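Local coordinates for neural CELL adhesion molecule (Homo sapiens, PDB 2VKX), which probably mediates adhesion between neural cells as a surface receptor, of which the tandem fibronectin type III domains are present here, at residues R119-N124 with M168-D173; I140-V145 with V183-Q188; N175-V180 with V197-A202. The protein carries 1 engineered substitution. One frame throughout, in Å; residues are numbered along the deposited sequence.

Interaction 1 (R119-N124 with M168-D173); sequences RGEDGN and MLKSLD. Engineered in segment 119-124: Arg119 (natural residue Met).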
# COMPACT_ATOMS: atom_id res chain seq x y z
N ARG A 119 -11.11 1.81 -30.77
CA ARG A 119 -10.97 1.46 -32.18
C ARG A 119 -9.55 1.01 -32.49
O ARG A 119 -8.58 1.49 -31.89
CB ARG A 119 -11.29 2.66 -33.08
CG ARG A 119 -12.76 2.96 -33.31
CD ARG A 119 -12.90 4.14 -34.28
NE ARG A 119 -13.98 3.94 -35.24
CZ ARG A 119 -14.17 4.68 -36.32
NH1 ARG A 119 -13.34 5.69 -36.58
NH2 ARG A 119 -15.16 4.42 -37.15
N GLY A 120 -9.43 0.10 -33.45
CA GLY A 120 -8.12 -0.37 -33.87
C GLY A 120 -7.82 0.28 -35.21
O GLY A 120 -8.53 1.20 -35.61
N GLU A 121 -6.80 -0.20 -35.92
CA GLU A 121 -6.48 0.40 -37.22
C GLU A 121 -7.61 0.22 -38.25
O GLU A 121 -7.84 1.11 -39.07
CB GLU A 121 -5.17 -0.19 -37.79
CG GLU A 121 -5.07 -1.73 -37.75
CD GLU A 121 -3.77 -2.25 -38.40
OE1 GLU A 121 -3.67 -2.27 -39.65
OE2 GLU A 121 -2.83 -2.64 -37.64
N ASP A 122 -8.31 -0.91 -38.18
CA ASP A 122 -9.37 -1.18 -39.14
C ASP A 122 -10.64 -1.72 -38.50
O ASP A 122 -10.66 -2.04 -37.31
CB ASP A 122 -8.84 -2.15 -40.18
CG ASP A 122 -7.51 -1.68 -40.77
OD1 ASP A 122 -7.53 -0.75 -41.61
OD2 ASP A 122 -6.45 -2.22 -40.37
N GLY A 123 -11.69 -1.82 -39.30
CA GLY A 123 -12.97 -2.30 -38.82
C GLY A 123 -13.01 -3.74 -38.33
O GLY A 123 -13.90 -4.12 -37.57
N ASN A 124 -12.04 -4.54 -38.76
CA ASN A 124 -11.99 -5.94 -38.36
C ASN A 124 -11.01 -6.16 -37.20
O ASN A 124 -10.51 -7.27 -37.01
CB ASN A 124 -11.62 -6.84 -39.55
CG ASN A 124 -10.14 -6.80 -39.90
OD1 ASN A 124 -9.64 -7.64 -40.65
ND2 ASN A 124 -9.42 -5.81 -39.36
N MET A 168 -4.16 -5.91 -28.51
CA MET A 168 -4.75 -5.65 -29.81
C MET A 168 -5.23 -6.96 -30.43
O MET A 168 -4.53 -7.97 -30.39
CB MET A 168 -3.73 -4.98 -30.72
CG MET A 168 -4.27 -4.52 -32.07
SD MET A 168 -5.25 -3.00 -31.95
CE MET A 168 -4.01 -1.89 -31.18
N LEU A 169 -6.43 -6.93 -30.99
CA LEU A 169 -7.01 -8.10 -31.66
C LEU A 169 -7.28 -7.70 -33.10
O LEU A 169 -8.34 -7.17 -33.41
CB LEU A 169 -8.31 -8.52 -30.98
CG LEU A 169 -8.26 -8.93 -29.51
CD1 LEU A 169 -9.66 -9.28 -29.04
CD2 LEU A 169 -7.33 -10.11 -29.32
N LYS A 170 -6.30 -7.95 -33.97
CA LYS A 170 -6.38 -7.61 -35.39
C LYS A 170 -6.86 -8.78 -36.24
O LYS A 170 -7.19 -9.85 -35.72
CB LYS A 170 -5.00 -7.20 -35.92
CG LYS A 170 -4.21 -6.28 -35.02
CD LYS A 170 -2.77 -6.17 -35.48
CE LYS A 170 -1.99 -5.25 -34.55
NZ LYS A 170 -0.54 -5.23 -34.87
N SER A 171 -6.87 -8.56 -37.55
CA SER A 171 -7.26 -9.55 -38.55
C SER A 171 -8.42 -10.46 -38.14
O SER A 171 -8.28 -11.68 -38.21
CB SER A 171 -6.07 -10.44 -38.92
OG SER A 171 -4.97 -9.67 -39.40
N LEU A 172 -9.54 -9.87 -37.73
CA LEU A 172 -10.71 -10.64 -37.31
C LEU A 172 -11.66 -10.82 -38.49
O LEU A 172 -11.44 -10.27 -39.56
CB LEU A 172 -11.43 -9.89 -36.18
CG LEU A 172 -10.66 -9.68 -34.87
CD1 LEU A 172 -11.37 -8.66 -34.01
CD2 LEU A 172 -10.51 -11.01 -34.14
N ASP A 173 -12.72 -11.61 -38.30
CA ASP A 173 -13.70 -11.80 -39.36
C ASP A 173 -14.58 -10.56 -39.41
O ASP A 173 -14.81 -9.92 -38.37
CB ASP A 173 -14.58 -13.01 -39.10
CG ASP A 173 -13.80 -14.31 -39.03
OD1 ASP A 173 -12.66 -14.34 -39.55
OD2 ASP A 173 -14.33 -15.29 -38.47
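Leu172 and Asn124 form the close end of this contact. The backbone N of Leu172 donates to the carbonyl O of Asn124 at 2.9 Å, in the carbonyl plane, with 147° at the hydrogen. The leucine side chain bends round the same oxygen, Leu172 CD1 reaching to 3.4 Å from Asn124 O, and CB of Asn124 rests 3.4 Å from Leu172 O. The two segments thus meet backbone to backbone; Leu172 is buried, and Asn124 lies over its backbone. The other end is much looser. Gly120 CA lies 4.3 Å from Met168 SD, the sulfur being the part of the methionine that reaches across. Beyond it, in solvent, Glu121 and Lys170 cross at about a right angle. The glutamate has CG between its backbone N and carbonyl carbon (chi1 48°) and runs on extended, which carries OE2 of Glu121 over the aliphatic part of the lysine, 4.1 Å from Lys170 CE. NZ of Lys170, 4.4 Å from Glu121 OE2, is too far for a salt bridge, leaving at most a weak electrostatic attraction. Inward, Leu172 packs on Tyr178. The bond given by the N of Asp173 to the hydroxyl of this tyrosine, five residues later, makes a tyrosine corner, the hallmark of the loop between strands E and F in fibronectin type III domains, here held against the loop joining strands A and B.

Interaction 2 (I140-V145 with V183-Q188); sequences IRHYLV and VAENQQ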
# COMPACT_ATOMS: atom_id res chain seq x y z
N ILE A 140 1.78 -9.12 -10.19
CA ILE A 140 1.04 -9.86 -11.20
C ILE A 140 2.02 -10.51 -12.15
O ILE A 140 2.90 -9.85 -12.71
CB ILE A 140 0.05 -8.94 -11.94
CG1 ILE A 140 -1.18 -8.75 -11.05
CG2 ILE A 140 -0.34 -9.55 -13.30
CD1 ILE A 140 -2.26 -7.92 -11.65
N ARG A 141 1.87 -11.82 -12.32
CA ARG A 141 2.75 -12.58 -13.19
C ARG A 141 2.41 -12.38 -14.66
O ARG A 141 3.27 -11.98 -15.44
CB ARG A 141 2.66 -14.07 -12.83
CG ARG A 141 3.63 -14.98 -13.60
CD ARG A 141 3.32 -16.49 -13.41
NE ARG A 141 4.06 -17.35 -14.34
CZ ARG A 141 3.75 -18.63 -14.57
NH1 ARG A 141 2.72 -19.19 -13.95
NH2 ARG A 141 4.47 -19.35 -15.43
N HIS A 142 1.15 -12.63 -15.02
CA HIS A 142 0.68 -12.50 -16.40
C HIS A 142 -0.78 -12.07 -16.44
O HIS A 142 -1.45 -11.99 -15.42
CB HIS A 142 0.72 -13.83 -17.14
CG HIS A 142 2.06 -14.51 -17.13
ND1 HIS A 142 3.11 -14.10 -17.93
CD2 HIS A 142 2.50 -15.57 -16.42
CE1 HIS A 142 4.14 -14.89 -17.71
NE2 HIS A 142 3.81 -15.79 -16.80
N TYR A 143 -1.24 -11.83 -17.67
CA TYR A 143 -2.62 -11.49 -17.98
C TYR A 143 -2.91 -12.53 -19.05
O TYR A 143 -2.14 -12.66 -20.01
CB TYR A 143 -2.75 -10.09 -18.59
CG TYR A 143 -2.81 -8.97 -17.58
CD1 TYR A 143 -3.95 -8.76 -16.81
CD2 TYR A 143 -1.70 -8.16 -17.35
CE1 TYR A 143 -3.98 -7.77 -15.85
CE2 TYR A 143 -1.72 -7.17 -16.39
CZ TYR A 143 -2.86 -6.99 -15.64
OH TYR A 143 -2.87 -6.03 -14.67
N LEU A 144 -3.98 -13.28 -18.88
CA LEU A 144 -4.33 -14.32 -19.84
C LEU A 144 -5.53 -13.87 -20.64
O LEU A 144 -6.60 -13.70 -20.08
CB LEU A 144 -4.64 -15.62 -19.12
CG LEU A 144 -3.55 -16.06 -18.13
CD1 LEU A 144 -3.97 -17.38 -17.47
CD2 LEU A 144 -2.21 -16.21 -18.85
N VAL A 145 -5.34 -13.70 -21.94
CA VAL A 145 -6.42 -13.27 -22.82
C VAL A 145 -6.97 -14.39 -23.71
O VAL A 145 -6.21 -15.14 -24.33
CB VAL A 145 -5.95 -12.10 -23.69
CG1 VAL A 145 -7.09 -11.59 -24.56
CG2 VAL A 145 -5.44 -11.00 -22.79
N VAL A 183 -7.97 -12.40 -17.73
CA VAL A 183 -7.75 -12.81 -16.35
C VAL A 183 -6.39 -12.33 -15.87
O VAL A 183 -5.42 -12.29 -16.63
CB VAL A 183 -7.81 -14.34 -16.22
CG1 VAL A 183 -7.43 -14.77 -14.82
CG2 VAL A 183 -9.21 -14.82 -16.54
N ALA A 184 -6.32 -11.93 -14.61
CA ALA A 184 -5.08 -11.46 -14.01
C ALA A 184 -4.56 -12.62 -13.16
O ALA A 184 -5.34 -13.29 -12.47
CB ALA A 184 -5.34 -10.22 -13.15
N GLU A 185 -3.26 -12.85 -13.20
CA GLU A 185 -2.70 -13.96 -12.44
C GLU A 185 -1.41 -13.65 -11.70
O GLU A 185 -0.50 -13.02 -12.25
CB GLU A 185 -2.47 -15.15 -13.36
CG GLU A 185 -1.71 -16.28 -12.73
CD GLU A 185 -1.38 -17.37 -13.72
OE1 GLU A 185 -0.70 -17.06 -14.73
OE2 GLU A 185 -1.80 -18.53 -13.49
N ASN A 186 -1.33 -14.12 -10.45
CA ASN A 186 -0.14 -13.95 -9.63
C ASN A 186 0.33 -15.30 -9.06
O ASN A 186 -0.20 -16.36 -9.40
CB ASN A 186 -0.37 -12.92 -8.51
CG ASN A 186 -1.49 -13.31 -7.56
OD1 ASN A 186 -1.97 -14.43 -7.58
ND2 ASN A 186 -1.89 -12.37 -6.71
N GLN A 187 1.35 -15.26 -8.20
CA GLN A 187 1.91 -16.47 -7.62
C GLN A 187 0.88 -17.25 -6.81
O GLN A 187 1.10 -18.41 -6.48
CB GLN A 187 3.11 -16.11 -6.73
CG GLN A 187 3.70 -14.68 -6.92
CD GLN A 187 5.12 -14.64 -7.54
OE1 GLN A 187 5.79 -13.59 -7.53
NE2 GLN A 187 5.57 -15.77 -8.10
N GLN A 188 -0.25 -16.62 -6.52
CA GLN A 188 -1.31 -17.24 -5.72
C GLN A 188 -2.43 -17.87 -6.55
O GLN A 188 -3.17 -18.74 -6.06
CB GLN A 188 -1.88 -16.18 -4.77
CG GLN A 188 -2.98 -16.63 -3.82
CD GLN A 188 -2.46 -17.44 -2.64
OE1 GLN A 188 -1.48 -17.05 -1.99
NE2 GLN A 188 -3.12 -18.56 -2.34
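At the apolar centre of this pairing, the methyl of Ala184 is met by two side chains of the neighbouring strand: Tyr143 brings CE1 to 3.9 Å from Ala184 CB, and Ile140 brings CD1 to 4.1 Å from the same carbon. Ile140 also sets its CG2 over one face of the Tyr143 ring, offset toward the rim. The strands are the antiparallel C and F strands of a fibronectin type III sandwich, the middle pair of its four-stranded sheet, and Tyr143 and Ala184 lie on its buried face. The ladder between them is regular at one end, where Leu144 and Val183 exchange two backbone hydrogen bonds; their side chains share the opposite face with a CB to CB distance of 4.5 Å. Toward the start of strand 140-149 the regularity breaks in a classic beta bulge: Arg141 and His142 both face Glu185, whose O accepts from Arg141 N at 2.7 Å and from His142 N at 3.2 Å. The first donor lies in the carbonyl plane, the second 22° from it.

Glu185 runs out beside both residues at the polar edge. With CG opposite its own N (chi1 172°) and the chain extended, OE1 of Glu185 arrives at the edge of the imidazole, 3.9 Å from His142 CD2. The guanidinium of Arg141 is near as well, but the oxygen stands well out of its plane, so any attraction is probably one of charge, with no N-H directed at it. Arg159 of the next strand touches both Arg141 and His142. Where strand 177-186 ends, an Asx turn begins: Asn186 OD1 accepts from Gln188 N at 3.0 Å, the donor standing 58° out of the amide plane.

Interaction 3 (N175-V180 with V197-A202); sequences NAEYEV and VFRTAA. With SO4 (sulfate ion), chain H.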
# COMPACT_ATOMS: atom_id res chain seq x y z
N ASN A 175 -18.11 -8.36 -39.92
CA ASN A 175 -19.52 -8.51 -39.56
C ASN A 175 -19.73 -9.69 -38.61
O ASN A 175 -20.71 -10.41 -38.72
CB ASN A 175 -20.35 -8.70 -40.83
CG ASN A 175 -21.83 -8.66 -40.55
OD1 ASN A 175 -22.32 -7.79 -39.83
ND2 ASN A 175 -22.57 -9.60 -41.14
N ALA A 176 -18.80 -9.85 -37.66
CA ALA A 176 -18.83 -10.95 -36.71
C ALA A 176 -18.75 -10.46 -35.26
O ALA A 176 -18.11 -9.44 -34.97
CB ALA A 176 -17.68 -11.91 -37.00
N GLU A 177 -19.40 -11.21 -34.37
CA GLU A 177 -19.46 -10.89 -32.95
C GLU A 177 -18.49 -11.71 -32.13
O GLU A 177 -18.47 -12.94 -32.22
CB GLU A 177 -20.87 -11.11 -32.41
CG GLU A 177 -21.88 -10.11 -32.93
CD GLU A 177 -23.28 -10.45 -32.50
OE1 GLU A 177 -23.58 -10.34 -31.30
OE2 GLU A 177 -24.08 -10.84 -33.37
N TYR A 178 -17.70 -11.02 -31.31
CA TYR A 178 -16.69 -11.68 -30.48
C TYR A 178 -16.84 -11.40 -28.99
O TYR A 178 -17.49 -10.43 -28.59
CB TYR A 178 -15.29 -11.22 -30.90
CG TYR A 178 -14.84 -11.67 -32.26
CD1 TYR A 178 -15.24 -11.00 -33.42
CD2 TYR A 178 -14.00 -12.77 -32.39
CE1 TYR A 178 -14.79 -11.42 -34.68
CE2 TYR A 178 -13.55 -13.20 -33.63
CZ TYR A 178 -13.95 -12.52 -34.77
OH TYR A 178 -13.48 -12.95 -35.99
N GLU A 179 -16.22 -12.25 -28.18
CA GLU A 179 -16.19 -12.07 -26.73
C GLU A 179 -14.75 -12.28 -26.28
O GLU A 179 -14.09 -13.25 -26.68
CB GLU A 179 -17.12 -13.06 -26.00
CG GLU A 179 -16.75 -14.53 -26.12
CD GLU A 179 -17.67 -15.42 -25.29
OE1 GLU A 179 -17.48 -16.66 -25.30
OE2 GLU A 179 -18.58 -14.87 -24.63
N VAL A 180 -14.25 -11.36 -25.46
CA VAL A 180 -12.90 -11.43 -24.95
C VAL A 180 -12.93 -11.66 -23.45
O VAL A 180 -13.71 -11.02 -22.74
CB VAL A 180 -12.15 -10.11 -25.19
CG1 VAL A 180 -10.80 -10.18 -24.51
CG2 VAL A 180 -11.97 -9.87 -26.66
N VAL A 197 -17.60 -7.75 -24.84
CA VAL A 197 -18.18 -8.19 -26.11
C VAL A 197 -18.25 -7.08 -27.14
O VAL A 197 -18.67 -5.97 -26.84
CB VAL A 197 -19.59 -8.78 -25.90
CG1 VAL A 197 -20.16 -9.25 -27.22
CG2 VAL A 197 -19.52 -9.92 -24.94
N PHE A 198 -17.82 -7.40 -28.36
CA PHE A 198 -17.84 -6.42 -29.44
C PHE A 198 -18.19 -7.04 -30.79
O PHE A 198 -18.29 -8.27 -30.93
CB PHE A 198 -16.49 -5.72 -29.53
CG PHE A 198 -15.39 -6.61 -29.97
CD1 PHE A 198 -15.07 -6.72 -31.32
CD2 PHE A 198 -14.72 -7.40 -29.05
CE1 PHE A 198 -14.10 -7.62 -31.74
CE2 PHE A 198 -13.74 -8.30 -29.46
CZ PHE A 198 -13.43 -8.41 -30.81
N ARG A 199 -18.36 -6.18 -31.78
CA ARG A 199 -18.73 -6.59 -33.11
C ARG A 199 -18.00 -5.79 -34.19
O ARG A 199 -18.09 -4.56 -34.24
CB ARG A 199 -20.24 -6.44 -33.28
CG ARG A 199 -20.72 -6.64 -34.68
CD ARG A 199 -22.18 -6.97 -34.72
NE ARG A 199 -22.65 -7.00 -36.11
CZ ARG A 199 -23.76 -7.61 -36.51
NH1 ARG A 199 -24.53 -8.25 -35.63
NH2 ARG A 199 -24.09 -7.58 -37.80
N THR A 200 -17.29 -6.50 -35.06
CA THR A 200 -16.55 -5.87 -36.13
C THR A 200 -17.51 -5.26 -37.15
O THR A 200 -18.70 -5.58 -37.17
CB THR A 200 -15.63 -6.87 -36.83
OG1 THR A 200 -16.40 -7.98 -37.33
CG2 THR A 200 -14.59 -7.38 -35.86
N ALA A 201 -16.97 -4.39 -38.00
CA ALA A 201 -17.76 -3.73 -39.03
C ALA A 201 -18.13 -4.70 -40.15
O ALA A 201 -17.64 -5.84 -40.20
CB ALA A 201 -16.99 -2.55 -39.58
N ALA A 202 -19.00 -4.25 -41.05
CA ALA A 202 -19.45 -5.06 -42.18
C ALA A 202 -18.40 -5.21 -43.27
O ALA A 202 -18.31 -6.25 -43.91
CB ALA A 202 -20.72 -4.45 -42.77
S SO4 H . -20.15 -0.67 -41.02
O1 SO4 H . -20.75 -2.00 -40.75
O2 SO4 H . -18.72 -0.82 -41.33
O3 SO4 H . -20.31 0.17 -39.82
O4 SO4 H . -20.83 -0.04 -42.17
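The rings of Tyr178 and Phe198 are almost parallel, their planes 9° apart, yet they are slid so far that they barely overlap, with centroids 5.5 Å from each other. What covers one face of the phenylalanine is instead the CB of Tyr178, 3.4 Å from Phe198 CZ, while Val180 meets the ring at its edge, CG2 in plane and 3.7 Å from Phe198 CE2. Phe198 has CG between its backbone N and carbonyl carbon (chi1 67°), which swings the ring toward the partner strand. On the other face of the sheet Arg199 is extended between two partners. Arg199 NH2 donates to Asn175 OD1 at 2.7 Å, with the oxygen tilted 31° from the guanidinium plane, and Arg199 NH1 forms a long salt bridge with Glu177 OE2 at 3.5 Å. Beyond the strand ends, Thr200 OG1 accepts from Ala176 N at 3.1 Å and is also hydrogen-bonded to Asp173 O. A sulfate ion, probably from the crystallisation liquor, takes a hydrogen bond from Ala202 N to its O1 at 2.9 Å. The pairing belongs to the F-G hairpin of the fibronectin type III fold. Strand 189-199 is an edge strand of its sheet within this chain, and strand 177-186 is bordered on its far side by strand 140-149, whose Arg148 bridges to Glu179 and whose Ala149 and Val145 pack against Tyr178 and Val180.

How the interactions relate
Interactions 2 and 3 both use strand 177-186, at its two ends: interaction 2 pairs its later part with strand 140-149, interaction 3 its start with the edge strand 189-199. Each sets apolar groups inside the sandwich and charged groups, along with some aliphatic ones, on the outer face, although the charges meet in a salt bridge only in interaction 3. Interaction 1 differs in being made mostly of loops, with one backbone bond in place of a ladder and a largely solvent-exposed rim. It adjoins interaction 3, their centres about 10 Å apart, through Asp173 and the packing of Leu169 on Val180. The centre of interaction 2 lies about 25 Å from each of the other two centres, nearer the first domain.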